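Local coordinates for protein F-112 (PDB 2VQC) that adopts a winged-helix fold, probably binds DNA, and is essential for the function of Sulfolobus spindle-shaped virus 1, at residues A[41-44]-A[45-49]; A[28-31]-A[32-36]; A[14-17]-A[18-21]; A[66-70]-A[71-75]. All coordinates share one frame; numbering follows the deposited sequence.

How the contacts relate
All four contacts are local pieces of one winged-helix fold. Contacts 1, 2 and 3 are partly buried, while contact 4 lies at the surface; contacts 2 and 3 are nearer the centre of the chain, and contacts 1 and 4 lie farther out. Contacts 1 and 2 both cap a helix start, but with different chemistry: a serine pair and an isoleucine in 41-49, side-chain carboxylates in 28-36. Contact 3 is regular helix, its apolar side facing contacts 1 and 2 through Met16 and Met20. Contact 4 is a hairpin with a polar, basic tip and an apolar Val66-Phe75 pair at its base. It shares the sheet with contact 2, where Leu30 pairs with Phe75.

Contact 1. Residues A[41-44]-A[45-49]; sequences ISVP and SAYNI
Ser42 and Ser45 show how a helix start is closed by side chains as well as by backbone. Their hydroxyls are hydrogen-bonded, OG to OG at 3.0 Å, with Ser42 at the N-cap position. Ser42 OG sits between its own backbone N and carbonyl carbon (chi1 72°), which turns it towards the first turn, while Ser45 OG lies on the side of its own backbone N.

The backbone bonds follow in order. Ala46 N donates to Ser42 O at 3.0 Å, Tyr47 N to Val43 O at 2.9 Å, and Asn48 N to Pro44 O at 3.2 Å. Pro44, which has no N-H to give, falls in the first turn, where backbone N atoms have no helical acceptor before them. Its O accepts a second bond from a water, 2.7 Å away, which also donates to Asn48 OD1, so the water bridges backbone and side chain; Asn48 OD1 has a weak further bond from Arg51.

Apolar contacts complete the turn. Ile41 reaches forward with CD1, 4.0 Å from Ala46 CB and 3.6 Å from Ile49 CD1, the two isoleucines crossing at a slant. The Val43 and Tyr47 side chains point the same way, side by side, with Val43 CG1 3.4 Å from Tyr47 CE2.

Ala46 and Tyr47 rest against Leu32 of helix 32-39, and Ile49 against Phe39 and Met16. Ile41 before the cap meeting Ala46 in the first turn resembles a hydrophobic staple, here opening the second helix of a helix-turn-helix, by analogy with other winged-helix proteins probably the recognition helix.

Contact 2. Residues A[28-31]-A[32-36]; sequences GELT and LEDIL
Thr31 turns OG1 into the cleft between its backbone N and carbonyl carbon (chi1 65°), and Glu33 folds back at chi2 (89°) to meet it. Thr31 OG1 donates to Glu33 OE1 at 2.8 Å, arriving from above the carboxylate plane instead of within it. The other oxygen, Glu33 OE2, is taken by a salt bridge with Lys72, so both oxygens have a partner, which should restrict the carboxylate's rotation.

Asp34 points back towards the strand, and its OD2 accepts a bond from Thr31 N at 2.9 Å. The bond is fairly straight, with an N-H...O angle of 161°, and uses the anti lone pair, the one facing away from the other carboxylate oxygen. A return bond links the backbones: Asp34 N to Thr31 O at 3.0 Å, bent. Thr31 OG1, bonded to Glu33, lies 4.0 Å from Asp34 N, so the reciprocal bond of a full capping box is not made. Two acidic groups at a helix N-terminus would probably be favoured in their charged form by the helix dipole.

Underneath, Leu30 passes aslant of Asp34, its CD2 3.6 Å from Asp34 CB, so the aspartate has an apolar wall along its chain. Asp34 OD2 also comes within 3.4 Å of Leu30 CA. Leu30 itself packs into helix 13-27 on Met20 and Leu24.

With Thr31 as N-cap and Asp34 three residues on, the bond from Thr31 N to the aspartate is one half of a capping box, at the strand-to-helix turn that opens the helix-turn-helix unit.

Contact 3. Residues A[14-17]-A[18-21]; sequences YKMA and EIMY
Glu18 lies against Tyr14 one turn earlier, and most of its side chain is spent on that contact. Its CG stands opposite its own carbonyl carbon, on the side of the backbone N, and lies 3.5 Å from Tyr14 O; the extended chain then carries the carboxylate aslant past the ring's CD2-CE2 side. Glu18 OE2 is 3.5 Å from Tyr14 CE2, and Glu18 CD 3.7 Å from the same carbon. Ring and carboxylate planes stand 48° apart, so the two groups are neither stacked nor perpendicular. The other oxygen, Glu18 OE1, turns towards Lys15 CA at 3.7 Å.

Ala17 contributes mostly through its backbone. Its O accepts a rather bent bond from Tyr21 N at 2.8 Å and helps to hold that helical turn; Tyr21 then sends its hydroxyl to Glu63. The Ala17 methyl, small and buried, rests on Ile56 of helix 43-59.

Met16, a selenomethionine, curls at both chi2 (-81°) and chi3 (75°), and this brings its CE beside Ile19. The two side chains point the same way, with Met16 CE 3.8 Å from Ile19 CD1. Met16 O meanwhile takes the N-H of Met20 at 3.2 Å.

Met16 also packs on Phe39, and Met20 on Ile35 and Phe39. The turn is thus an amphipathic stretch of helix 13-27, the first helix of the winged-helix fold, its inner side set against the helix-turn-helix pair.

Contact 4. Residues A[66-70]-A[71-75]; sequences VQYKN and RKTTF
Lys69 folds over the turn of a hairpin to meet Arg71, Lys72 and Thr74. Its CB faces Lys72 O from a distance and leads to a CG set between backbone N and carbonyl carbon (chi1 38°), which turns the chain across towards the returning strand. CG lies 3.1 Å from Lys72 O and 3.7 Å from Arg71 CG; CD continues beside the Arg71 chain, the two running alongside each other and pointing the same way. CE then reaches Thr74, 3.4 Å from its OG1, and NZ ends 4.0 Å from the same oxygen. At that tip Lys69 NZ is 4.8 Å from Arg71 NH1, a pair of like charges brought close at the surface.

Behind the turn the strands are joined in antiparallel register. Gln67 and Thr74 form the hydrogen-bonded pair: Gln67 N donates to Thr74 O at 2.7 Å and Thr74 N returns a bond to Gln67 O. On the other face the Val66 and Phe75 side chains lie side by side, Val66 CG2 3.8 Å from Phe75 CE1. Further out, Tyr68 turns its ring edge to Thr73, with CD1 3.3 Å from Thr73 OG1.

The hairpin is the wing, and its basic tip would suit a DNA-facing surface. Lys72 ties it to helix 32-39, and Val66 and Phe75 lie on Cys57 of helix 43-59. Strand 73-77 sits in the middle of the sheet, with 64-68 on one side and 29-30, paired to it through Phe75 and Leu30, on the other.

Contact 1. Residues A[41-44]-A[45-49]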
loop_
_atom_site.group_PDB
_atom_site.type_symbol
_atom_site.label_atom_id
_atom_site.label_comp_id
_atom_site.label_asym_id
_atom_site.label_seq_id
_atom_site.Cartn_x
_atom_site.Cartn_y
_atom_site.Cartn_z
ATOM N N ILE A 41 4.981 -5.316 -11.864
ATOM C CA ILE A 41 5.463 -6.541 -11.251
ATOM C C ILE A 41 4.339 -7.575 -11.196
ATOM O O ILE A 41 3.207 -7.300 -11.599
ATOM C CB ILE A 41 5.978 -6.265 -9.811
ATOM C CG1 ILE A 41 4.922 -5.496 -8.998
ATOM C CG2 ILE A 41 7.291 -5.496 -9.867
ATOM C CD1 ILE A 41 5.197 -5.443 -7.517
ATOM N N SER A 42 4.662 -8.764 -10.697
ATOM C CA SER A 42 3.687 -9.843 -10.561
ATOM C C SER A 42 2.740 -9.626 -9.368
ATOM O O SER A 42 2.999 -8.806 -8.487
ATOM C CB SER A 42 4.416 -11.175 -10.403
ATOM O OG SER A 42 5.024 -11.248 -9.127
ATOM N N VAL A 43 1.646 -10.382 -9.352
ATOM C CA VAL A 43 0.671 -10.315 -8.267
ATOM C C VAL A 43 1.269 -10.771 -6.927
ATOM O O VAL A 43 1.091 -10.088 -5.915
ATOM C CB VAL A 43 -0.618 -11.104 -8.620
ATOM C CG1 VAL A 43 -1.492 -11.337 -7.386
ATOM C CG2 VAL A 43 -1.408 -10.357 -9.701
ATOM N N PRO A 44 1.973 -11.922 -6.905
ATOM C CA PRO A 44 2.623 -12.330 -5.654
ATOM C C PRO A 44 3.586 -11.272 -5.086
ATOM O O PRO A 44 3.588 -11.035 -3.877
ATOM C CB PRO A 44 3.380 -13.603 -6.050
ATOM C CG PRO A 44 2.641 -14.130 -7.222
ATOM C CD PRO A 44 2.195 -12.913 -7.975
ATOM N N SER A 45 4.383 -10.645 -5.953
ATOM C CA SER A 45 5.308 -9.578 -5.538
ATOM C C SER A 45 4.563 -8.375 -4.974
ATOM O O SER A 45 4.973 -7.798 -3.971
ATOM C CB SER A 45 6.174 -9.111 -6.710
ATOM O OG SER A 45 7.026 -10.145 -7.158
ATOM N N ALA A 46 3.480 -7.995 -5.641
ATOM C CA ALA A 46 2.655 -6.872 -5.212
ATOM C C ALA A 46 2.025 -7.129 -3.843
ATOM O O ALA A 46 1.907 -6.202 -3.038
ATOM C CB ALA A 46 1.579 -6.590 -6.246
ATOM N N TYR A 47 1.620 -8.375 -3.584
ATOM C CA TYR A 47 1.073 -8.758 -2.272
ATOM C C TYR A 47 2.107 -8.637 -1.149
ATOM O O TYR A 47 1.754 -8.280 -0.027
ATOM C CB TYR A 47 0.495 -10.186 -2.286
ATOM C CG TYR A 47 -0.968 -10.269 -2.690
ATOM C CD1 TYR A 47 -1.958 -9.636 -1.940
ATOM C CD2 TYR A 47 -1.363 -11.000 -3.812
ATOM C CE1 TYR A 47 -3.300 -9.715 -2.308
ATOM C CE2 TYR A 47 -2.698 -11.083 -4.185
ATOM C CZ TYR A 47 -3.662 -10.440 -3.434
ATOM O OH TYR A 47 -4.988 -10.530 -3.813
ATOM N N ASN A 48 3.370 -8.940 -1.443
ATOM C CA ASN A 48 4.445 -8.768 -0.455
ATOM C C ASN A 48 4.601 -7.300 -0.085
ATOM O O ASN A 48 4.798 -6.965 1.081
ATOM C CB ASN A 48 5.785 -9.308 -0.972
ATOM C CG ASN A 48 5.796 -10.816 -1.128
ATOM O OD1 ASN A 48 5.157 -11.543 -0.367
ATOM N ND2 ASN A 48 6.542 -11.299 -2.117
ATOM N N ILE A 49 4.508 -6.433 -1.089
ATOM C CA ILE A 49 4.601 -4.988 -0.877
ATOM C C ILE A 49 3.378 -4.491 -0.109
ATOM O O ILE A 49 3.511 -3.706 0.831
ATOM C CB ILE A 49 4.753 -4.218 -2.216
ATOM C CG1 ILE A 49 6.088 -4.570 -2.882
ATOM C CG2 ILE A 49 4.658 -2.707 -1.988
ATOM C CD1 ILE A 49 6.220 -4.093 -4.329
HETATM O O HOH W 1 3.036 -13.055 -2.135
#

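Contact 2. Residues A[28-31]-A[32-36]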
loop_
_atom_site.group_PDB
_atom_site.type_symbol
_atom_site.label_atom_id
_atom_site.label_comp_id
_atom_site.label_asym_id
_atom_site.label_seq_id
_atom_site.Cartn_x
_atom_site.Cartn_y
_atom_site.Cartn_z
ATOM N N GLY A 28 -4.530 9.770 -2.212
ATOM C CA GLY A 28 -5.648 9.678 -1.270
ATOM C C GLY A 28 -6.128 8.263 -0.987
ATOM O O GLY A 28 -6.686 8.000 0.078
ATOM N N GLU A 29 -5.906 7.352 -1.933
ATOM C CA GLU A 29 -6.435 5.995 -1.847
ATOM C C GLU A 29 -5.572 5.045 -2.686
ATOM O O GLU A 29 -5.101 5.424 -3.761
ATOM C CB GLU A 29 -7.891 5.988 -2.332
ATOM C CG GLU A 29 -8.788 4.949 -1.656
ATOM C CD GLU A 29 -10.271 5.338 -1.631
ATOM O OE1 GLU A 29 -10.631 6.440 -2.099
ATOM O OE2 GLU A 29 -11.087 4.532 -1.128
ATOM N N LEU A 30 -5.350 3.826 -2.187
ATOM C CA LEU A 30 -4.556 2.813 -2.901
ATOM C C LEU A 30 -5.152 1.417 -2.764
ATOM O O LEU A 30 -5.670 1.057 -1.708
ATOM C CB LEU A 30 -3.109 2.755 -2.388
ATOM C CG LEU A 30 -2.112 3.862 -2.734
ATOM C CD1 LEU A 30 -0.776 3.518 -2.107
ATOM C CD2 LEU A 30 -1.951 4.064 -4.223
ATOM N N THR A 31 -5.058 0.647 -3.848
ATOM C CA THR A 31 -5.375 -0.781 -3.860
ATOM C C THR A 31 -4.214 -1.551 -4.503
ATOM O O THR A 31 -3.266 -0.952 -5.014
ATOM C CB THR A 31 -6.667 -1.074 -4.642
ATOM O OG1 THR A 31 -6.485 -0.756 -6.031
ATOM C CG2 THR A 31 -7.830 -0.266 -4.075
ATOM N N LEU A 32 -4.294 -2.877 -4.482
ATOM C CA LEU A 32 -3.230 -3.706 -5.048
ATOM C C LEU A 32 -2.953 -3.337 -6.509
ATOM O O LEU A 32 -1.796 -3.326 -6.931
ATOM C CB LEU A 32 -3.558 -5.202 -4.918
ATOM C CG LEU A 32 -2.381 -6.144 -5.218
ATOM C CD1 LEU A 32 -1.383 -6.163 -4.068
ATOM C CD2 LEU A 32 -2.870 -7.545 -5.518
ATOM N N GLU A 33 -4.004 -3.010 -7.263
ATOM C CA GLU A 33 -3.856 -2.610 -8.673
ATOM C C GLU A 33 -2.932 -1.414 -8.870
ATOM O O GLU A 33 -2.234 -1.334 -9.887
ATOM C CB GLU A 33 -5.215 -2.292 -9.314
ATOM C CG GLU A 33 -6.140 -3.502 -9.480
ATOM C CD GLU A 33 -7.028 -3.756 -8.273
ATOM O OE1 GLU A 33 -6.685 -3.319 -7.155
ATOM O OE2 GLU A 33 -8.074 -4.401 -8.445
ATOM N N ASP A 34 -2.942 -0.482 -7.915
ATOM C CA ASP A 34 -2.046 0.686 -7.957
ATOM C C ASP A 34 -0.571 0.300 -7.778
ATOM O O ASP A 34 0.316 0.913 -8.371
ATOM C CB ASP A 34 -2.443 1.709 -6.887
ATOM C CG ASP A 34 -3.806 2.327 -7.146
ATOM O OD1 ASP A 34 -4.007 2.873 -8.249
ATOM O OD2 ASP A 34 -4.676 2.275 -6.248
ATOM N N ILE A 35 -0.319 -0.714 -6.956
ATOM C CA ILE A 35 1.034 -1.229 -6.754
ATOM C C ILE A 35 1.512 -1.945 -8.019
ATOM O O ILE A 35 2.657 -1.781 -8.445
ATOM C CB ILE A 35 1.086 -2.195 -5.545
ATOM C CG1 ILE A 35 0.678 -1.460 -4.254
ATOM C CG2 ILE A 35 2.476 -2.815 -5.411
ATOM C CD1 ILE A 35 0.562 -2.358 -3.024
ATOM N N LEU A 36 0.619 -2.738 -8.610
ATOM C CA LEU A 36 0.897 -3.446 -9.859
ATOM C C LEU A 36 1.198 -2.488 -11.015
ATOM O O LEU A 36 2.093 -2.748 -11.813
ATOM C CB LEU A 36 -0.277 -4.363 -10.230
ATOM C CG LEU A 36 -0.407 -5.633 -9.381
ATOM C CD1 LEU A 36 -1.818 -6.202 -9.442
ATOM C CD2 LEU A 36 0.599 -6.677 -9.826
#

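Contact 3. Residues A[14-17]-A[18-21]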
loop_
_atom_site.group_PDB
_atom_site.type_symbol
_atom_site.label_atom_id
_atom_site.label_comp_id
_atom_site.label_asym_id
_atom_site.label_seq_id
_atom_site.Cartn_x
_atom_site.Cartn_y
_atom_site.Cartn_z
ATOM N N TYR A 14 9.725 -3.617 1.987
ATOM C CA TYR A 14 9.520 -2.453 2.838
ATOM C C TYR A 14 9.896 -1.150 2.135
ATOM O O TYR A 14 9.135 -0.184 2.186
ATOM C CB TYR A 14 10.291 -2.590 4.151
ATOM C CG TYR A 14 9.878 -1.563 5.174
ATOM C CD1 TYR A 14 8.757 -1.763 5.977
ATOM C CD2 TYR A 14 10.600 -0.379 5.331
ATOM C CE1 TYR A 14 8.369 -0.815 6.914
ATOM C CE2 TYR A 14 10.219 0.576 6.266
ATOM C CZ TYR A 14 9.106 0.351 7.054
ATOM O OH TYR A 14 8.731 1.298 7.983
ATOM N N LYS A 15 11.060 -1.125 1.488
ATOM C CA LYS A 15 11.483 0.045 0.710
ATOM C C LYS A 15 10.479 0.387 -0.396
ATOM O O LYS A 15 10.231 1.565 -0.671
ATOM C CB LYS A 15 12.861 -0.173 0.088
ATOM C CG LYS A 15 14.010 -0.161 1.077
ATOM C CD LYS A 15 15.329 -0.392 0.350
ATOM C CE LYS A 15 16.521 -0.436 1.294
ATOM N NZ LYS A 15 17.772 -0.748 0.550
HETATM N N MSE A 16 9.899 -0.643 -1.013
HETATM C CA MSE A 16 8.894 -0.460 -2.062
HETATM C C MSE A 16 7.616 0.119 -1.480
HETATM O O MSE A 16 6.954 0.945 -2.112
HETATM C CB MSE A 16 8.535 -1.793 -2.731
HETATM C CG MSE A 16 9.698 -2.665 -3.154
HETATM SE SE MSE A 16 10.479 -2.153 -4.825
HETATM C CE MSE A 16 11.452 -0.550 -4.229
ATOM N N ALA A 17 7.260 -0.352 -0.286
ATOM C CA ALA A 17 6.051 0.098 0.401
ATOM C C ALA A 17 6.154 1.558 0.821
ATOM O O ALA A 17 5.151 2.273 0.808
ATOM C CB ALA A 17 5.767 -0.777 1.605
ATOM N N GLU A 18 7.359 1.995 1.192
ATOM C CA GLU A 18 7.611 3.407 1.512
ATOM C C GLU A 18 7.330 4.288 0.298
ATOM O O GLU A 18 6.805 5.391 0.435
ATOM C CB GLU A 18 9.052 3.626 2.001
ATOM C CG GLU A 18 9.319 3.100 3.411
ATOM C CD GLU A 18 10.771 3.276 3.855
ATOM O OE1 GLU A 18 11.690 2.930 3.079
ATOM O OE2 GLU A 18 10.997 3.748 4.992
ATOM N N ILE A 19 7.674 3.795 -0.890
ATOM C CA ILE A 19 7.378 4.523 -2.128
ATOM C C ILE A 19 5.863 4.650 -2.278
ATOM O O ILE A 19 5.350 5.737 -2.552
ATOM C CB ILE A 19 7.998 3.845 -3.372
ATOM C CG1 ILE A 19 9.527 3.812 -3.252
ATOM C CG2 ILE A 19 7.600 4.578 -4.658
ATOM C CD1 ILE A 19 10.213 3.030 -4.346
HETATM N N MSE A 20 5.153 3.546 -2.066
HETATM C CA MSE A 20 3.698 3.548 -2.182
HETATM C C MSE A 20 3.041 4.440 -1.128
HETATM O O MSE A 20 2.016 5.050 -1.398
HETATM C CB MSE A 20 3.134 2.131 -2.067
HETATM C CG MSE A 20 3.558 1.157 -3.164
HETATM SE SE MSE A 20 3.295 1.773 -5.017
HETATM C CE MSE A 20 4.853 2.856 -5.103
ATOM N N TYR A 21 3.633 4.517 0.060
ATOM C CA TYR A 21 3.043 5.283 1.157
ATOM C C TYR A 21 2.965 6.773 0.824
ATOM O O TYR A 21 1.960 7.428 1.121
ATOM C CB TYR A 21 3.828 5.076 2.452
ATOM C CG TYR A 21 3.134 5.628 3.678
ATOM C CD1 TYR A 21 1.987 5.017 4.179
ATOM C CD2 TYR A 21 3.623 6.751 4.340
ATOM C CE1 TYR A 21 1.340 5.502 5.296
ATOM C CE2 TYR A 21 2.982 7.248 5.470
ATOM C CZ TYR A 21 1.837 6.612 5.942
ATOM O OH TYR A 21 1.180 7.076 7.055
#

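Contact 4. Residues A[66-70]-A[71-75]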
loop_
_atom_site.group_PDB
_atom_site.type_symbol
_atom_site.label_atom_id
_atom_site.label_comp_id
_atom_site.label_asym_id
_atom_site.label_seq_id
_atom_site.Cartn_x
_atom_site.Cartn_y
_atom_site.Cartn_z
ATOM N N VAL A 66 -6.391 1.371 6.883
ATOM C CA VAL A 66 -6.527 0.177 6.071
ATOM C C VAL A 66 -7.994 -0.235 6.108
ATOM O O VAL A 66 -8.496 -0.683 7.143
ATOM C CB VAL A 66 -5.633 -0.967 6.585
ATOM C CG1 VAL A 66 -5.768 -2.198 5.688
ATOM C CG2 VAL A 66 -4.178 -0.508 6.662
ATOM N N GLN A 67 -8.683 -0.055 4.985
ATOM C CA GLN A 67 -10.080 -0.450 4.867
ATOM C C GLN A 67 -10.154 -1.859 4.290
ATOM O O GLN A 67 -10.306 -2.044 3.084
ATOM C CB GLN A 67 -10.850 0.547 3.999
ATOM C CG GLN A 67 -10.881 1.948 4.593
ATOM C CD GLN A 67 -11.626 2.951 3.733
ATOM O OE1 GLN A 67 -11.916 2.699 2.561
ATOM N NE2 GLN A 67 -11.936 4.102 4.314
ATOM N N TYR A 68 -10.009 -2.849 5.167
ATOM C CA TYR A 68 -10.151 -4.243 4.774
ATOM C C TYR A 68 -11.636 -4.546 4.643
ATOM O O TYR A 68 -12.368 -4.553 5.635
ATOM C CB TYR A 68 -9.505 -5.185 5.796
ATOM C CG TYR A 68 -9.521 -6.639 5.365
ATOM C CD1 TYR A 68 -8.573 -7.127 4.470
ATOM C CD2 TYR A 68 -10.488 -7.522 5.846
ATOM C CE1 TYR A 68 -8.582 -8.459 4.064
ATOM C CE2 TYR A 68 -10.506 -8.857 5.446
ATOM C CZ TYR A 68 -9.550 -9.317 4.554
ATOM O OH TYR A 68 -9.558 -10.633 4.155
ATOM N N LYS A 69 -12.070 -4.779 3.410
ATOM C CA LYS A 69 -13.463 -5.108 3.121
ATOM C C LYS A 69 -13.519 -6.332 2.213
ATOM O O LYS A 69 -12.531 -6.677 1.559
ATOM C CB LYS A 69 -14.203 -3.906 2.507
ATOM C CG LYS A 69 -13.393 -3.071 1.524
ATOM C CD LYS A 69 -14.071 -1.745 1.215
ATOM C CE LYS A 69 -13.171 -0.846 0.377
ATOM N NZ LYS A 69 -13.705 0.538 0.271
ATOM N N ASN A 70 -14.678 -6.986 2.194
ATOM C CA ASN A 70 -14.849 -8.256 1.481
ATOM C C ASN A 70 -14.515 -8.151 -0.011
ATOM O O ASN A 70 -14.093 -9.136 -0.623
ATOM C CB ASN A 70 -16.277 -8.789 1.673
ATOM C CG ASN A 70 -16.421 -10.265 1.307
ATOM O OD1 ASN A 70 -17.530 -10.803 1.302
ATOM N ND2 ASN A 70 -15.306 -10.925 1.010
ATOM N N ARG A 71 -14.705 -6.964 -0.587
ATOM C CA ARG A 71 -14.301 -6.720 -1.973
ATOM C C ARG A 71 -12.775 -6.736 -2.106
ATOM O O ARG A 71 -12.236 -7.510 -2.895
ATOM C CB ARG A 71 -14.908 -5.420 -2.536
ATOM C CG ARG A 71 -14.668 -4.145 -1.726
ATOM C CD ARG A 71 -15.151 -2.906 -2.465
ATOM N NE ARG A 71 -14.357 -2.638 -3.665
ATOM C CZ ARG A 71 -14.472 -1.552 -4.429
ATOM N NH1 ARG A 71 -15.352 -0.598 -4.135
ATOM N NH2 ARG A 71 -13.697 -1.415 -5.498
ATOM N N LYS A 72 -12.088 -5.919 -1.308
ATOM C CA LYS A 72 -10.631 -5.789 -1.394
ATOM C C LYS A 72 -10.062 -4.839 -0.337
ATOM O O LYS A 72 -10.750 -3.932 0.138
ATOM C CB LYS A 72 -10.210 -5.295 -2.785
ATOM C CG LYS A 72 -10.706 -3.897 -3.127
ATOM C CD LYS A 72 -10.932 -3.718 -4.618
ATOM C CE LYS A 72 -9.691 -4.015 -5.438
ATOM N NZ LYS A 72 -9.932 -3.675 -6.860
ATOM N N THR A 73 -8.795 -5.059 0.009
ATOM C CA THR A 73 -8.048 -4.161 0.889
ATOM C C THR A 73 -7.804 -2.824 0.194
ATOM O O THR A 73 -7.321 -2.781 -0.943
ATOM C CB THR A 73 -6.682 -4.764 1.288
ATOM O OG1 THR A 73 -6.877 -6.048 1.897
ATOM C CG2 THR A 73 -5.937 -3.846 2.257
ATOM N N THR A 74 -8.145 -1.740 0.884
ATOM C CA THR A 74 -7.980 -0.394 0.350
ATOM C C THR A 74 -7.345 0.497 1.408
ATOM O O THR A 74 -7.845 0.594 2.526
ATOM C CB THR A 74 -9.337 0.215 -0.073
ATOM O OG1 THR A 74 -10.052 -0.712 -0.903
ATOM C CG2 THR A 74 -9.134 1.527 -0.831
ATOM N N PHE A 75 -6.242 1.142 1.050
ATOM C CA PHE A 75 -5.570 2.083 1.932
ATOM C C PHE A 75 -6.135 3.469 1.672
ATOM O O PHE A 75 -6.284 3.876 0.522
ATOM C CB PHE A 75 -4.063 2.054 1.683
ATOM C CG PHE A 75 -3.457 0.698 1.874
ATOM C CD1 PHE A 75 -2.991 0.304 3.116
ATOM C CD2 PHE A 75 -3.389 -0.205 0.817
ATOM C CE1 PHE A 75 -2.444 -0.964 3.302
ATOM C CE2 PHE A 75 -2.846 -1.473 0.995
ATOM C CZ PHE A 75 -2.372 -1.852 2.242
#